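PDB 3KHS: purine nucleoside phosphorylase from Grouper iridovirus, which probably catalyses the phosphate-dependent cleavage of purine nucleosides to free base and ribose 1-phosphate, a reaction of purine salvage. Local coordinates for residues Lys8-Trp13 and Met97-Ala102; Ile20-Gly25 and Leu103-Val108; Ser30-Ile35 and Ala266-Leu271; Arg130-Leu135 and Thr160-Lys165; Asn142-Pro147 and Thr222-His227. One frame throughout, in Å; residues are numbered along the deposited sequence.

How the contacts relate
From the N terminus, helix 3-15 comes first, and contact 1 brings it onto helix 95-102. The chain then enters strand 24-28, whose start contact 2 sets beside the start of strand 107-116; contacts 1 and 2 cross, because each helix is followed by its strand. Contact 3 carries the loop after strand 24-28 to the C-terminal helix 257-279. It crosses contacts 1 and 2, and its long loop encloses contacts 4 and 5. Those two cross each other: contact 4 joins strand 131-134 to the loop 160-165, while contact 5 sets 142-147 on helix 219-227. Arg98 links contact 1 to contact 5, and Tyr163 with Thr222 links contact 4 to contact 5.

Contact 1: residues Lys8-Trp13 and Met97-Ala102; sequences KETAAW and MRVFKA
Lys8 and Ala11 come closest in backbone to Ala102 and Val99, where the short axes of 8-13 and 97-102 pass 8.2 Å apart at a signed crossing angle of -58°. Small residues make this approach possible. The methyl carbons Ala11 CB and Ala102 CB meet at 3.5 Å, near the point where the two helical backbones are closest. Ala102 CB also rests against the Lys8 backbone, 3.9 Å from Lys8 CA, while the lysine side chain starts off away from the partner helix.

Next to Ala11 in the N-terminal helix, Thr10 offers its methyl to the branched end of Val99. Thr10 CG2 lies 3.8 Å from Val99 CG2 and 4.0 Å from Val99 CG1, so it touches both valine methyls, and the two side chains cross at about a right angle. The threonine torsion sorts its branches: with CG2 anti to the backbone N, OG1 is set beside that N (chi1 -73°). The hydroxyl turns to Pro51 O, with Leu6 O and Asn52 ND2 also in bonding range, and the Thr10 atoms that touch Val99 are carbons.

Phe100 starts off away from 8-13 and packs on Val76 and Met78 of strand 73-79, so helix 3-15 forms an outer layer over helix 95-102, which itself covers the sheet, in the alpha/beta fold of the PNP/MTAP phosphorylases.

Contact 2: residues Ile20-Gly25 and Leu103-Val108; sequences IRPVLG and LGVKIV
Arg21 lays its guanidinium against the C-terminal end of helix 95-102, with Leu103 O over the centre of one face and Arg21 CZ 3.4 Å from that oxygen. A bend at chi3 (95°) turns NE out of the line of the chain. From the rim, NH2 bonds to Asn15 OD1 and weakly to Ala102 O. The chain leaves the helix at Gly104, whose positive phi belongs to a Schellman motif, and the carbonyls at this helix end may favour the arginine's positive charge.

Beside this turn Pro22 CG packs on Leu103 CD1 at 3.9 Å, the two side chains lying crosswise. Further on, the backbones pair as parallel strands, Leu24 with Ile107 and Gly25 with Val108; this is the start of two neighbouring strands in the central mixed sheet of the phosphorylase fold. Val23 O takes the nearly straight bond from Lys106 N at 2.7 Å (175°) and a weak one from Ile107 N. Two residues on, Gly25 N donates to Ile107 O, also at 2.7 Å, nearly along the C=O axis.

Val105 CG1 sits close over this join, 3.4 Å from Gly25 N. Across the sheet from it, Leu24 CD1 meets Ile107 CG2 at 3.7 Å, on the face that Ile276 and Ile279 of helix 257-279 cover. Val108 points to the other face, where Met97 and Phe100 of helix 95-102 lie against it.

Contact 3: residues Ser30-Ile35 and Ala266-Leu271; sequences SGLGKI and ARMTAL. With PO4 (phosphate ion), chain G.
Ile35 and Met268 make the apolar heart of this contact, Ile35 CD1 reaching Met268 CG at 3.9 Å. Met268 CG stands anti to the backbone N (chi1 -173°), which brings it out to the loop. Leu32 CD2 touches the same carbon more loosely, at 4.3 Å. On the next residue of the helix, Thr269 OG1 lies 3.7 Å from Ile35 CA and 3.8 Å from Ile35 CG1, the two side chains sliding past each other in opposite directions. That hydroxyl is held by Ser265 O in its own helix, so its approach to Ile35 is one of packing.

At the far end of the loop, Ser30 grips a phosphate ion twice: N bonds to PO4 O1 at 2.8 Å, and OG to PO4 O4 at 2.7 Å. Arg81, His83, Ala113 and Ser217 complete the site. Although the ion probably came from the crystallisation liquor, its surroundings are consistent with the substrate phosphate site of this family.

Leu32, Ile35 and Met268 all pack on Thr111 of strand 107-116, and Met268 reaches on to Val235 and Leu237 of strand 231-241 and Phe126 of strand 126-129, so the loop and helix 257-279 lie next to each other against the same part of the sheet.

Contact 4: residues Arg130-Leu135 and Thr160-Lys165; sequences RDHINL and TSVYDK
Tyr163 runs the length of this contact, from the corner of the chain at Arg130 to His132. Its CB lies 3.9 Å from Arg130 O. CG stands anti to the carbonyl carbon (chi1 -56°), and from there the ring extends beside the strand. CD2 comes down on the backbone at Asp131 CA, 3.6 Å away. CE2 is already within 3.6 Å of His132 ND1, and at the tip OH bonds to that nitrogen at 2.8 Å (160°). Each partner meets the other at its ring edge and near its plane, and the two ring planes stand at 84°. Val162 CG1 lies over one face of the tyrosine ring, offset toward the rim.

Two waters bridge the segments, one between backbone atoms and one from a carboxylate to a backbone N. The first donates to Arg130 O and accepts from Tyr163 N, 2.9 Å from each. The second donates to Asp131 OD1 at 2.7 Å and takes a weak bond from Val162 N. The other carboxylate oxygen, Asp131 OD2, accepts from Ala201 N of the second subunit, and His132 O is bonded to Thr199 OG1 of that subunit, so this strand lies at a subunit interface.

Tyr163 OH is also bonded to Thr222 OG1 of helix 219-227. Either of His132 ND1 and Tyr163 OH could be the donor between them; with the threonine they form a buried chain of polar contacts linking strand 131-134, the loop and the helix, which would restrain the rotation of the imidazole from its ND1 side.

Contact 5: residues Asn142-Pro147 and Thr222-His227; sequences NPLTGP and TIVAKH
Leu144 sets a methyl over the face of the His227 ring, a CH-pi contact in an otherwise aliphatic interface. Its CD2 is 4.2 Å from the ring centroid and 15° off the ring normal, displaced toward the rim so that His227 CG is the closest ring atom. The imidazole is steadied at its far end, where NE2 bonds to Asn148 OD1. The other branch of the leucine turns to the neighbouring side chain: CD1 meets Ile223 CG2 at 3.8 Å. CD2 serves twice, since it also lies 4.0 Å from Val224 CG2. Leu144 therefore sits among Ile223, Val224 and His227, which line one side of helix 219-227.

What presents the leucine is a type I beta turn from Asn142 to Thr145, closed by the bond from Thr145 N to Asn142 O. Within it Asn142 makes an Asx turn. Its OD1 accepts from Leu144 N at 3.0 Å, the N-H arriving in the carbonyl plane on a lone pair (160°). The amide's ND2 is held by Gly137 O and by Ser196 OG of the second subunit.

Pro143, at the second position of the turn, adds its ring to the interface. Pro143 CB is 3.6 Å from Val224 CG2, the two side chains running antiparallel alongside each other. Its CG reaches Ile223 CG2 at 4.0 Å, and there the side chains meet crosswise. Leu144 also touches Pro195, and Thr145 touches Leu84, of the second subunit; Arg98 NH2 of helix 95-102 bonds to Pro143 O.

Contact 1: residues Lys8-Trp13 and Met97-Ala102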
# COMPACT_ATOMS: atom_id res chain seq x y z
N LYS B 8 19.92 17.36 11.75
CA LYS B 8 21.09 18.22 11.97
C LYS B 8 21.39 18.36 13.46
O LYS B 8 22.55 18.32 13.87
CB LYS B 8 20.85 19.57 11.34
CG LYS B 8 20.92 19.53 9.83
CD LYS B 8 20.58 20.86 9.23
CE LYS B 8 20.42 20.75 7.73
NZ LYS B 8 19.76 21.97 7.17
N GLU B 9 20.34 18.53 14.27
CA GLU B 9 20.51 18.67 15.71
C GLU B 9 21.11 17.39 16.26
O GLU B 9 22.09 17.42 17.00
CB GLU B 9 19.15 18.98 16.36
CG GLU B 9 19.04 18.60 17.84
CD GLU B 9 17.64 18.84 18.41
OE1 GLU B 9 16.65 18.21 17.92
OE2 GLU B 9 17.53 19.65 19.36
N THR B 10 20.52 16.26 15.89
CA THR B 10 21.03 14.97 16.33
C THR B 10 22.49 14.82 15.92
O THR B 10 23.31 14.34 16.69
CB THR B 10 20.20 13.83 15.72
OG1 THR B 10 18.92 13.80 16.37
CG2 THR B 10 20.90 12.51 15.89
N ALA B 11 22.81 15.23 14.69
CA ALA B 11 24.19 15.13 14.22
C ALA B 11 25.12 16.02 15.05
O ALA B 11 26.17 15.57 15.51
CB ALA B 11 24.29 15.50 12.73
N ALA B 12 24.72 17.28 15.25
CA ALA B 12 25.53 18.20 16.02
C ALA B 12 25.80 17.64 17.42
O ALA B 12 26.86 17.86 17.98
CB ALA B 12 24.84 19.55 16.12
N TRP B 13 24.84 16.89 17.97
CA TRP B 13 25.01 16.32 19.30
C TRP B 13 26.00 15.17 19.27
O TRP B 13 26.75 14.95 20.23
CB TRP B 13 23.66 15.86 19.85
CG TRP B 13 23.70 15.25 21.21
CD1 TRP B 13 23.46 15.89 22.40
CD2 TRP B 13 23.94 13.87 21.55
NE1 TRP B 13 23.54 14.99 23.46
CE2 TRP B 13 23.83 13.75 22.96
CE3 TRP B 13 24.23 12.73 20.80
CZ2 TRP B 13 24.00 12.53 23.62
CZ3 TRP B 13 24.40 11.51 21.46
CH2 TRP B 13 24.28 11.43 22.86
N MET B 97 19.19 7.76 8.28
CA MET B 97 19.83 8.09 7.00
C MET B 97 19.97 9.60 6.86
O MET B 97 20.94 10.09 6.26
CB MET B 97 19.04 7.58 5.79
CG MET B 97 19.21 6.10 5.48
SD MET B 97 20.90 5.57 5.24
CE MET B 97 21.27 4.86 6.87
N ARG B 98 18.98 10.33 7.37
CA ARG B 98 19.05 11.77 7.30
C ARG B 98 20.17 12.22 8.24
O ARG B 98 20.92 13.14 7.93
CB ARG B 98 17.69 12.38 7.68
CG ARG B 98 16.61 12.11 6.64
CD ARG B 98 15.30 12.84 6.95
NE ARG B 98 14.29 12.63 5.89
CZ ARG B 98 13.57 11.52 5.74
NH1 ARG B 98 13.72 10.51 6.57
NH2 ARG B 98 12.68 11.42 4.75
N VAL B 99 20.31 11.53 9.37
CA VAL B 99 21.37 11.84 10.32
C VAL B 99 22.74 11.58 9.65
O VAL B 99 23.65 12.41 9.71
CB VAL B 99 21.21 10.99 11.61
CG1 VAL B 99 22.40 11.13 12.50
CG2 VAL B 99 19.93 11.41 12.35
N PHE B 100 22.88 10.42 9.00
CA PHE B 100 24.12 10.10 8.29
C PHE B 100 24.50 11.27 7.39
O PHE B 100 25.63 11.71 7.40
CB PHE B 100 23.93 8.86 7.40
CG PHE B 100 24.29 7.56 8.08
CD1 PHE B 100 24.24 7.43 9.45
CD2 PHE B 100 24.62 6.45 7.32
CE1 PHE B 100 24.49 6.24 10.05
CE2 PHE B 100 24.88 5.23 7.92
CZ PHE B 100 24.81 5.12 9.28
N LYS B 101 23.55 11.77 6.62
CA LYS B 101 23.82 12.89 5.73
C LYS B 101 24.31 14.11 6.50
O LYS B 101 25.32 14.73 6.15
CB LYS B 101 22.57 13.28 4.94
CG LYS B 101 22.77 14.46 3.98
CD LYS B 101 21.47 15.21 3.78
CE LYS B 101 21.44 15.97 2.45
NZ LYS B 101 22.71 16.66 2.19
N ALA B 102 23.58 14.46 7.56
CA ALA B 102 23.91 15.60 8.40
C ALA B 102 25.30 15.47 9.00
O ALA B 102 25.90 16.46 9.37
CB ALA B 102 22.86 15.74 9.51

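Contact 2: residues Ile20-Gly25 and Leu103-Val108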
# COMPACT_ATOMS: atom_id res chain seq x y z
N ILE B 20 36.94 13.10 14.15
CA ILE B 20 36.85 13.13 12.69
C ILE B 20 35.41 12.78 12.29
O ILE B 20 34.85 11.80 12.77
CB ILE B 20 37.80 12.09 12.04
CG1 ILE B 20 39.06 11.92 12.91
CG2 ILE B 20 38.20 12.56 10.63
CD1 ILE B 20 40.04 10.89 12.37
N ARG B 21 34.81 13.60 11.44
CA ARG B 21 33.46 13.32 11.01
C ARG B 21 33.53 12.11 10.09
O ARG B 21 34.45 11.98 9.29
CB ARG B 21 32.88 14.52 10.26
CG ARG B 21 32.84 15.81 11.08
CD ARG B 21 31.95 16.84 10.40
NE ARG B 21 30.58 16.82 10.92
CZ ARG B 21 29.52 17.32 10.29
NH1 ARG B 21 29.65 17.89 9.09
NH2 ARG B 21 28.32 17.27 10.86
N PRO B 22 32.57 11.19 10.23
CA PRO B 22 32.54 9.99 9.40
C PRO B 22 32.26 10.36 7.95
O PRO B 22 31.50 11.29 7.68
CB PRO B 22 31.41 9.18 10.02
CG PRO B 22 30.49 10.26 10.51
CD PRO B 22 31.46 11.18 11.19
N VAL B 23 32.90 9.67 7.01
CA VAL B 23 32.69 9.95 5.59
C VAL B 23 31.97 8.76 4.94
O VAL B 23 31.33 8.89 3.87
CB VAL B 23 34.04 10.22 4.86
CG1 VAL B 23 34.99 9.05 5.06
CG2 VAL B 23 33.79 10.45 3.37
N LEU B 24 32.08 7.60 5.58
CA LEU B 24 31.41 6.40 5.09
C LEU B 24 30.49 5.84 6.17
O LEU B 24 30.85 5.77 7.35
CB LEU B 24 32.41 5.31 4.70
CG LEU B 24 31.67 4.01 4.31
CD1 LEU B 24 31.90 3.70 2.86
CD2 LEU B 24 32.13 2.89 5.19
N GLY B 25 29.30 5.43 5.75
CA GLY B 25 28.35 4.87 6.70
C GLY B 25 28.03 3.40 6.45
O GLY B 25 28.06 2.92 5.32
N LEU B 103 25.78 14.24 9.13
CA LEU B 103 27.10 13.97 9.70
C LEU B 103 28.19 14.15 8.65
O LEU B 103 29.37 14.15 8.97
CB LEU B 103 27.21 12.53 10.19
CG LEU B 103 26.58 12.10 11.50
CD1 LEU B 103 26.75 10.60 11.64
CD2 LEU B 103 27.24 12.81 12.64
N GLY B 104 27.78 14.28 7.39
CA GLY B 104 28.74 14.44 6.31
C GLY B 104 29.09 13.14 5.59
O GLY B 104 30.04 13.11 4.80
N VAL B 105 28.32 12.08 5.83
CA VAL B 105 28.60 10.82 5.15
C VAL B 105 28.37 10.97 3.66
O VAL B 105 27.44 11.61 3.21
CB VAL B 105 27.74 9.65 5.66
CG1 VAL B 105 28.06 8.41 4.84
CG2 VAL B 105 28.05 9.37 7.12
N LYS B 106 29.26 10.38 2.87
CA LYS B 106 29.15 10.46 1.42
C LYS B 106 28.77 9.14 0.78
O LYS B 106 28.13 9.12 -0.26
CB LYS B 106 30.46 11.02 0.83
CG LYS B 106 30.59 12.51 1.07
CD LYS B 106 31.99 12.99 0.74
CE LYS B 106 32.16 14.50 0.95
NZ LYS B 106 33.52 14.98 0.51
N ILE B 107 29.14 8.05 1.42
CA ILE B 107 28.82 6.72 0.91
C ILE B 107 28.21 5.87 2.01
O ILE B 107 28.66 5.91 3.16
CB ILE B 107 30.09 6.02 0.39
CG1 ILE B 107 30.67 6.82 -0.79
CG2 ILE B 107 29.76 4.59 -0.01
CD1 ILE B 107 32.07 6.35 -1.21
N VAL B 108 27.15 5.14 1.68
CA VAL B 108 26.51 4.28 2.67
C VAL B 108 26.50 2.82 2.18
O VAL B 108 26.09 2.54 1.05
CB VAL B 108 25.08 4.75 2.96
CG1 VAL B 108 24.37 3.75 3.90
CG2 VAL B 108 25.10 6.15 3.59

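Contact 3: residues Ser30-Ile35 and Ala266-Leu271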
# COMPACT_ATOMS: atom_id res chain seq x y z
N SER B 30 20.09 -7.93 9.75
CA SER B 30 19.88 -8.98 10.74
C SER B 30 21.02 -9.99 10.86
O SER B 30 21.40 -10.62 9.87
CB SER B 30 18.58 -9.73 10.45
OG SER B 30 17.49 -8.85 10.63
N GLY B 31 21.55 -10.13 12.08
CA GLY B 31 22.64 -11.05 12.35
C GLY B 31 23.99 -10.61 11.77
O GLY B 31 24.96 -11.36 11.82
N LEU B 32 24.05 -9.40 11.24
CA LEU B 32 25.28 -8.91 10.64
C LEU B 32 25.98 -7.86 11.52
O LEU B 32 26.77 -7.05 11.03
CB LEU B 32 24.96 -8.35 9.26
CG LEU B 32 24.29 -9.39 8.36
CD1 LEU B 32 23.85 -8.74 7.04
CD2 LEU B 32 25.27 -10.55 8.11
N GLY B 33 25.68 -7.88 12.81
CA GLY B 33 26.28 -6.94 13.74
C GLY B 33 27.79 -6.98 13.82
O GLY B 33 28.46 -5.95 13.83
N LYS B 34 28.35 -8.19 13.87
CA LYS B 34 29.80 -8.36 13.96
C LYS B 34 30.57 -7.39 13.06
O LYS B 34 31.70 -7.05 13.36
CB LYS B 34 30.17 -9.80 13.62
CG LYS B 34 29.64 -10.85 14.59
CD LYS B 34 30.63 -11.16 15.72
CE LYS B 34 30.10 -12.30 16.61
NZ LYS B 34 31.05 -12.72 17.70
N ILE B 35 29.97 -6.96 11.96
CA ILE B 35 30.63 -6.05 11.04
C ILE B 35 31.20 -4.84 11.79
O ILE B 35 32.23 -4.30 11.41
CB ILE B 35 29.64 -5.51 9.98
CG1 ILE B 35 29.04 -6.65 9.16
CG2 ILE B 35 30.34 -4.53 9.06
CD1 ILE B 35 28.16 -6.16 8.01
N ALA B 266 31.14 -13.58 9.13
CA ALA B 266 32.54 -13.42 8.83
C ALA B 266 32.74 -13.05 7.36
O ALA B 266 33.47 -12.10 7.07
CB ALA B 266 33.28 -14.69 9.18
N ARG B 267 32.10 -13.78 6.45
CA ARG B 267 32.22 -13.51 5.01
C ARG B 267 31.78 -12.08 4.68
O ARG B 267 32.47 -11.37 3.95
CB ARG B 267 31.35 -14.48 4.19
CG ARG B 267 31.56 -15.99 4.43
CD ARG B 267 30.73 -16.83 3.45
NE ARG B 267 31.48 -17.07 2.22
CZ ARG B 267 31.12 -17.90 1.23
NH1 ARG B 267 29.99 -18.61 1.32
NH2 ARG B 267 31.90 -18.04 0.16
N MET B 268 30.63 -11.68 5.21
CA MET B 268 30.09 -10.36 4.96
C MET B 268 31.02 -9.28 5.50
O MET B 268 31.23 -8.27 4.85
CB MET B 268 28.70 -10.23 5.60
CG MET B 268 27.97 -8.93 5.25
SD MET B 268 27.59 -8.67 3.50
CE MET B 268 26.00 -9.66 3.36
N THR B 269 31.57 -9.51 6.69
CA THR B 269 32.50 -8.56 7.29
C THR B 269 33.72 -8.38 6.41
O THR B 269 34.17 -7.25 6.20
CB THR B 269 32.98 -9.04 8.66
OG1 THR B 269 31.86 -9.16 9.55
CG2 THR B 269 33.98 -8.03 9.24
N ALA B 270 34.27 -9.48 5.91
CA ALA B 270 35.44 -9.43 5.03
C ALA B 270 35.11 -8.65 3.77
O ALA B 270 35.87 -7.77 3.35
CB ALA B 270 35.87 -10.84 4.68
N LEU B 271 33.97 -8.97 3.16
CA LEU B 271 33.54 -8.29 1.93
C LEU B 271 33.43 -6.78 2.12
O LEU B 271 33.93 -6.01 1.31
CB LEU B 271 32.18 -8.86 1.46
CG LEU B 271 31.49 -8.22 0.24
CD1 LEU B 271 32.38 -8.28 -0.96
CD2 LEU B 271 30.19 -8.94 -0.09
P PO4 G . 17.00 -6.92 7.79
O1 PO4 G . 18.37 -7.47 7.61
O2 PO4 G . 17.06 -5.64 8.57
O3 PO4 G . 16.38 -6.64 6.46
O4 PO4 G . 16.17 -7.92 8.52

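Contact 4: residues Arg130-Leu135 and Thr160-Lys165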
# COMPACT_ATOMS: atom_id res chain seq x y z
N ARG B 130 21.31 -4.39 -7.35
CA ARG B 130 21.45 -3.53 -8.51
C ARG B 130 20.25 -2.63 -8.67
O ARG B 130 20.31 -1.60 -9.33
CB ARG B 130 21.64 -4.37 -9.79
CG ARG B 130 20.35 -4.93 -10.36
CD ARG B 130 20.52 -5.57 -11.76
NE ARG B 130 19.32 -5.32 -12.56
CZ ARG B 130 18.42 -6.24 -12.87
NH1 ARG B 130 18.58 -7.49 -12.45
NH2 ARG B 130 17.34 -5.91 -13.55
N ASP B 131 19.14 -3.01 -8.06
CA ASP B 131 17.93 -2.21 -8.16
C ASP B 131 16.91 -2.72 -7.15
O ASP B 131 17.10 -3.80 -6.58
CB ASP B 131 17.35 -2.31 -9.58
CG ASP B 131 16.42 -1.17 -9.90
OD1 ASP B 131 16.50 -0.18 -9.17
OD2 ASP B 131 15.63 -1.22 -10.86
N HIS B 132 15.85 -1.96 -6.89
CA HIS B 132 14.84 -2.45 -5.94
C HIS B 132 13.42 -2.19 -6.41
O HIS B 132 13.19 -1.46 -7.37
CB HIS B 132 15.03 -1.88 -4.51
CG HIS B 132 14.62 -0.44 -4.34
ND1 HIS B 132 15.36 0.46 -3.60
CD2 HIS B 132 13.57 0.26 -4.85
CE1 HIS B 132 14.80 1.65 -3.67
NE2 HIS B 132 13.71 1.56 -4.42
N ILE B 133 12.49 -2.83 -5.71
CA ILE B 133 11.06 -2.67 -5.95
C ILE B 133 10.52 -2.42 -4.54
O ILE B 133 10.48 -3.34 -3.71
CB ILE B 133 10.40 -3.95 -6.49
CG1 ILE B 133 10.94 -4.29 -7.87
CG2 ILE B 133 8.90 -3.74 -6.58
CD1 ILE B 133 10.57 -5.70 -8.31
N ASN B 134 10.14 -1.17 -4.28
CA ASN B 134 9.64 -0.78 -2.96
C ASN B 134 8.12 -0.65 -2.94
O ASN B 134 7.56 0.43 -3.13
CB ASN B 134 10.30 0.53 -2.52
CG ASN B 134 9.99 0.87 -1.09
OD1 ASN B 134 10.03 -0.00 -0.24
ND2 ASN B 134 9.69 2.14 -0.80
N LEU B 135 7.45 -1.76 -2.70
CA LEU B 135 5.98 -1.75 -2.67
C LEU B 135 5.35 -0.75 -1.70
O LEU B 135 4.48 0.00 -2.09
CB LEU B 135 5.46 -3.16 -2.41
CG LEU B 135 5.92 -4.19 -3.47
CD1 LEU B 135 5.56 -5.58 -2.99
CD2 LEU B 135 5.29 -3.91 -4.86
N THR B 160 16.45 6.49 -10.65
CA THR B 160 16.92 5.70 -11.78
C THR B 160 18.21 4.94 -11.50
O THR B 160 18.41 3.88 -12.07
CB THR B 160 17.06 6.56 -13.04
OG1 THR B 160 15.75 6.89 -13.53
CG2 THR B 160 17.79 5.81 -14.12
N SER B 161 19.05 5.46 -10.61
CA SER B 161 20.31 4.79 -10.27
C SER B 161 20.57 4.82 -8.77
O SER B 161 21.58 5.36 -8.32
CB SER B 161 21.50 5.44 -10.97
OG SER B 161 21.36 5.39 -12.39
N VAL B 162 19.67 4.25 -7.99
CA VAL B 162 19.82 4.21 -6.55
C VAL B 162 21.12 3.53 -6.13
O VAL B 162 21.79 4.00 -5.21
CB VAL B 162 18.66 3.43 -5.88
CG1 VAL B 162 18.87 3.35 -4.37
CG2 VAL B 162 17.35 4.09 -6.17
N TYR B 163 21.46 2.44 -6.81
CA TYR B 163 22.64 1.66 -6.47
C TYR B 163 23.85 1.95 -7.38
O TYR B 163 23.93 1.48 -8.50
CB TYR B 163 22.23 0.18 -6.45
CG TYR B 163 21.06 -0.08 -5.49
CD1 TYR B 163 21.29 -0.28 -4.13
CD2 TYR B 163 19.73 0.02 -5.92
CE1 TYR B 163 20.23 -0.38 -3.20
CE2 TYR B 163 18.65 -0.07 -5.00
CZ TYR B 163 18.92 -0.27 -3.65
OH TYR B 163 17.89 -0.33 -2.74
N ASP B 164 24.78 2.74 -6.85
CA ASP B 164 25.99 3.16 -7.54
C ASP B 164 26.68 2.04 -8.34
O ASP B 164 27.16 1.05 -7.77
CB ASP B 164 26.95 3.73 -6.51
CG ASP B 164 28.00 4.59 -7.13
OD1 ASP B 164 27.68 5.73 -7.52
OD2 ASP B 164 29.14 4.10 -7.24
N LYS B 165 26.74 2.21 -9.66
CA LYS B 165 27.35 1.20 -10.52
C LYS B 165 28.79 0.91 -10.15
O LYS B 165 29.22 -0.25 -10.18
CB LYS B 165 27.21 1.61 -11.98
CG LYS B 165 25.78 1.99 -12.29
CD LYS B 165 25.50 2.17 -13.77
CE LYS B 165 24.10 2.72 -13.97
NZ LYS B 165 23.74 2.74 -15.40
O HOH W 1 20.22 1.25 -9.09
O HOH W 2 17.12 2.42 -9.44

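Contact 5: residues Asn142-Pro147 and Thr222-His227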
# COMPACT_ATOMS: atom_id res chain seq x y z
N ASN B 142 5.76 6.03 1.68
CA ASN B 142 6.98 6.49 1.04
C ASN B 142 7.76 7.30 2.09
O ASN B 142 7.22 8.19 2.71
CB ASN B 142 6.64 7.36 -0.17
CG ASN B 142 7.85 7.67 -1.02
OD1 ASN B 142 8.71 8.46 -0.62
ND2 ASN B 142 7.95 7.01 -2.17
N PRO B 143 9.04 7.01 2.26
CA PRO B 143 9.87 7.70 3.25
C PRO B 143 10.09 9.21 3.04
O PRO B 143 10.54 9.89 3.94
CB PRO B 143 11.17 6.90 3.21
CG PRO B 143 11.31 6.63 1.71
CD PRO B 143 9.87 6.31 1.26
N LEU B 144 9.76 9.71 1.86
CA LEU B 144 9.91 11.12 1.57
C LEU B 144 8.56 11.80 1.64
O LEU B 144 8.47 13.02 1.48
CB LEU B 144 10.48 11.35 0.17
CG LEU B 144 11.85 10.75 -0.07
CD1 LEU B 144 12.24 10.96 -1.51
CD2 LEU B 144 12.85 11.40 0.87
N THR B 145 7.50 11.05 1.88
CA THR B 145 6.19 11.70 1.97
C THR B 145 6.24 12.79 3.04
O THR B 145 6.77 12.59 4.13
CB THR B 145 5.07 10.71 2.31
OG1 THR B 145 4.88 9.82 1.20
CG2 THR B 145 3.77 11.46 2.61
N GLY B 146 5.69 13.96 2.69
CA GLY B 146 5.67 15.10 3.60
C GLY B 146 6.32 16.32 2.97
O GLY B 146 6.59 16.32 1.78
N PRO B 147 6.56 17.40 3.74
CA PRO B 147 7.20 18.59 3.17
C PRO B 147 8.66 18.32 2.84
O PRO B 147 9.32 17.54 3.53
CB PRO B 147 7.04 19.64 4.27
CG PRO B 147 6.81 18.82 5.52
CD PRO B 147 5.91 17.74 5.01
N THR B 222 17.63 3.57 1.15
CA THR B 222 18.42 4.03 0.00
C THR B 222 17.68 5.12 -0.76
O THR B 222 18.30 5.94 -1.44
CB THR B 222 18.77 2.87 -0.98
OG1 THR B 222 17.55 2.33 -1.54
CG2 THR B 222 19.51 1.78 -0.23
N ILE B 223 16.36 5.14 -0.67
CA ILE B 223 15.62 6.20 -1.35
C ILE B 223 16.00 7.53 -0.68
O ILE B 223 16.24 8.53 -1.35
CB ILE B 223 14.09 6.06 -1.20
CG1 ILE B 223 13.58 4.87 -2.01
CG2 ILE B 223 13.41 7.37 -1.62
CD1 ILE B 223 12.10 4.61 -1.79
N VAL B 224 16.04 7.53 0.64
CA VAL B 224 16.36 8.71 1.41
C VAL B 224 17.84 9.09 1.28
O VAL B 224 18.17 10.25 1.10
CB VAL B 224 15.97 8.49 2.87
CG1 VAL B 224 16.47 9.64 3.73
CG2 VAL B 224 14.44 8.32 2.96
N ALA B 225 18.72 8.10 1.35
CA ALA B 225 20.14 8.32 1.21
C ALA B 225 20.41 9.00 -0.15
O ALA B 225 21.06 10.05 -0.24
CB ALA B 225 20.86 6.98 1.27
N LYS B 226 19.89 8.39 -1.21
CA LYS B 226 20.07 8.87 -2.57
C LYS B 226 19.59 10.29 -2.70
O LYS B 226 20.22 11.12 -3.35
CB LYS B 226 19.31 8.01 -3.56
CG LYS B 226 19.75 8.19 -5.00
CD LYS B 226 21.20 7.75 -5.19
CE LYS B 226 21.80 8.40 -6.41
NZ LYS B 226 21.03 8.04 -7.62
N HIS B 227 18.44 10.56 -2.09
CA HIS B 227 17.85 11.87 -2.13
C HIS B 227 18.74 12.87 -1.41
O HIS B 227 18.78 14.03 -1.77
CB HIS B 227 16.46 11.80 -1.50
CG HIS B 227 15.85 13.13 -1.19
ND1 HIS B 227 16.12 13.82 -0.02
CD2 HIS B 227 15.00 13.91 -1.89
CE1 HIS B 227 15.46 14.96 -0.02
NE2 HIS B 227 14.77 15.04 -1.15